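Local coordinates for protein ralf, proline/betaine transporter (Legionella pneumophila, PDB 4D7Q) that probably acts as a guanine nucleotide exchange factor through its Sec7 domain, here in an engineered Legionella/Rickettsia chimera that also carries a capping domain, at residues 9-14 with 40-45. The protein carries 2 engineered substitutions. Sequence-based numbering, arbitrary orientation.
Sequences PEIEKA and YKISPN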
loop_
_atom_site.group_PDB
_atom_site.type_symbol
_atom_site.label_atom_id
_atom_site.label_comp_id
_atom_site.label_asym_id
_atom_site.label_seq_id
_atom_site.Cartn_x
_atom_site.Cartn_y
_atom_site.Cartn_z
ATOM N N PRO A 9 -19.856 -13.526 23.382
ATOM C CA PRO A 9 -19.959 -14.935 22.967
ATOM C C PRO A 9 -20.376 -15.133 21.508
ATOM O O PRO A 9 -19.984 -16.125 20.897
ATOM C CB PRO A 9 -21.019 -15.500 23.911
ATOM C CG PRO A 9 -20.963 -14.616 25.108
ATOM C CD PRO A 9 -20.676 -13.259 24.587
ATOM N N GLU A 10 -21.163 -14.190 20.948
ATOM C CA GLU A 10 -21.614 -14.266 19.560
ATOM C C GLU A 10 -20.472 -14.151 18.581
ATOM O O GLU A 10 -20.447 -14.890 17.590
ATOM C CB GLU A 10 -22.774 -13.309 19.262
ATOM C CG GLU A 10 -24.066 -13.745 19.941
ATOM C CD GLU A 10 -24.655 -15.097 19.576
ATOM O OE1 GLU A 10 -24.472 -15.551 18.423
ATOM O OE2 GLU A 10 -25.324 -15.695 20.447
ATOM N N ILE A 11 -19.469 -13.307 18.907
ATOM C CA ILE A 11 -18.252 -13.174 18.100
ATOM C C ILE A 11 -17.407 -14.470 18.242
ATOM O O ILE A 11 -16.961 -15.024 17.237
ATOM C CB ILE A 11 -17.479 -11.858 18.458
ATOM C CG1 ILE A 11 -18.250 -10.596 17.966
ATOM C CG2 ILE A 11 -16.005 -11.855 17.951
ATOM C CD1 ILE A 11 -18.105 -10.267 16.385
ATOM N N GLU A 12 -17.237 -14.964 19.482
ATOM C CA GLU A 12 -16.478 -16.185 19.796
ATOM C C GLU A 12 -16.991 -17.439 19.076
ATOM O O GLU A 12 -16.191 -18.163 18.483
ATOM C CB GLU A 12 -16.386 -16.412 21.317
ATOM C CG GLU A 12 -15.691 -15.257 22.030
ATOM C CD GLU A 12 -14.695 -15.591 23.127
ATOM O OE1 GLU A 12 -15.028 -16.427 23.999
ATOM O OE2 GLU A 12 -13.611 -14.962 23.152
ATOM N N LYS A 13 -18.319 -17.677 19.106
ATOM C CA LYS A 13 -18.991 -18.814 18.455
ATOM C C LYS A 13 -18.766 -18.804 16.958
ATOM O O LYS A 13 -18.490 -19.852 16.373
ATOM C CB LYS A 13 -20.515 -18.763 18.704
ATOM C CG LYS A 13 -20.940 -19.239 20.069
ATOM C CD LYS A 13 -22.321 -18.704 20.438
ATOM C CE LYS A 13 -22.482 -18.639 21.938
ATOM N NZ LYS A 13 -23.753 -17.982 22.340
ATOM N N ALA A 14 -18.891 -17.607 16.338
ATOM C CA ALA A 14 -18.780 -17.398 14.895
ATOM C C ALA A 14 -17.352 -17.321 14.309
ATOM O O ALA A 14 -17.217 -17.184 13.091
ATOM C CB ALA A 14 -19.602 -16.185 14.488
ATOM N N TYR A 40 -25.869 -7.414 18.161
ATOM C CA TYR A 40 -25.553 -7.607 19.564
ATOM C C TYR A 40 -25.009 -6.376 20.311
ATOM O O TYR A 40 -24.615 -6.453 21.424
ATOM C CB TYR A 40 -24.725 -8.863 19.734
ATOM C CG TYR A 40 -25.500 -10.107 19.340
ATOM C CD1 TYR A 40 -26.423 -10.677 20.195
ATOM C CD2 TYR A 40 -25.344 -10.675 18.108
ATOM C CE1 TYR A 40 -27.136 -11.789 19.843
ATOM C CE2 TYR A 40 -26.060 -11.792 17.735
ATOM C CZ TYR A 40 -26.963 -12.332 18.608
ATOM O OH TYR A 40 -27.655 -13.424 18.266
ATOM N N LYS A 41 -25.071 -5.231 19.675
ATOM C CA LYS A 41 -24.726 -3.922 20.261
ATOM C C LYS A 41 -23.255 -3.814 20.714
ATOM O O LYS A 41 -22.957 -3.437 21.851
ATOM C CB LYS A 41 -25.740 -3.537 21.369
ATOM C CG LYS A 41 -27.181 -3.477 20.857
ATOM C CD LYS A 41 -28.208 -3.229 21.961
ATOM C CE LYS A 41 -28.778 -4.494 22.582
ATOM N NZ LYS A 41 -27.862 -5.093 23.592
ATOM N N ILE A 42 -22.345 -4.177 19.788
ATOM C CA ILE A 42 -20.891 -4.217 19.964
ATOM C C ILE A 42 -20.269 -3.197 18.986
ATOM O O ILE A 42 -20.726 -3.098 17.843
ATOM C CB ILE A 42 -20.368 -5.658 19.662
ATOM C CG1 ILE A 42 -21.153 -6.747 20.402
ATOM C CG2 ILE A 42 -18.875 -5.787 19.950
ATOM C CD1 ILE A 42 -21.094 -8.112 19.664
ATOM N N SER A 43 -19.242 -2.463 19.428
ATOM C CA SER A 43 -18.516 -1.483 18.608
ATOM C C SER A 43 -17.675 -2.218 17.526
ATOM O O SER A 43 -16.795 -3.013 17.875
ATOM C CB SER A 43 -17.663 -0.571 19.485
ATOM O OG SER A 43 -17.267 0.564 18.735
ATOM N N PRO A 44 -18.039 -2.065 16.222
ATOM C CA PRO A 44 -17.410 -2.891 15.175
ATOM C C PRO A 44 -15.947 -2.678 14.805
ATOM O O PRO A 44 -15.302 -3.653 14.440
ATOM C CB PRO A 44 -18.322 -2.685 13.964
ATOM C CG PRO A 44 -18.918 -1.333 14.176
ATOM C CD PRO A 44 -19.132 -1.237 15.658
ATOM N N ASN A 45 -15.439 -1.442 14.826
ATOM C CA ASN A 45 -14.051 -1.190 14.416
ATOM C C ASN A 45 -13.023 -1.942 15.261
ATOM O O ASN A 45 -12.096 -2.539 14.704
ATOM C CB ASN A 45 -13.752 0.288 14.358
ATOM C CG ASN A 45 -14.608 0.988 13.357
ATOM O OD1 ASN A 45 -15.116 0.383 12.395
ATOM N ND2 ASN A 45 -14.843 2.254 13.610
#
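Helix-to-turn packing within the Sec7 part of the chimera, which comes from Legionella RalF, brings Glu10 against Tyr40 and Ile11 against Ile42. The short helix 9-13 is set against the turn that joins helix 26-40 to helix 44-54, and the nearest CA atoms across the two segments are those of Glu10 and Tyr40, 7.7 Å apart. Glu10 illustrates how an acidic side chain can pack through its carbon atoms. Its CG lies 3.5 Å from the centroid of the Tyr40 ring and only 11° off the ring normal, a CH-pi contact almost centred on one face. Beyond CG the chain bends (chi2 -61°), and this turn lays the carboxylate over the phenol end, with its plane 11° from that of the ring. Glu10 OE1 and OE2 sit 3.8 and 3.9 Å from Tyr40 OH, too far for a hydrogen bond. One helical turn on, Lys13 NZ reaches Glu10 OE2 at 3.4 Å, a salt bridge whose hydrogen bond is weak. Beside this pair, the two isoleucine side chains run alongside one another, pointing opposite ways, with Ile11 CG1 meeting Ile42 CD1 at 4.1 Å. Lys41, with its positive phi, ends the helical course after Tyr40, and Ile42 follows in an extended conformation with CB directed at helix 9-13. Ile36 of helix 26-40 touches both Glu10 and Ile11, while His8, just ahead of helix 9-13, also meets the Tyr40 ring. The division of labour is plain: dispersion and CH-pi contacts join the segments, whereas the ion pair stays inside helix 9-13, where Lys13 would be expected to temper the carboxylate's charge above the aromatic face.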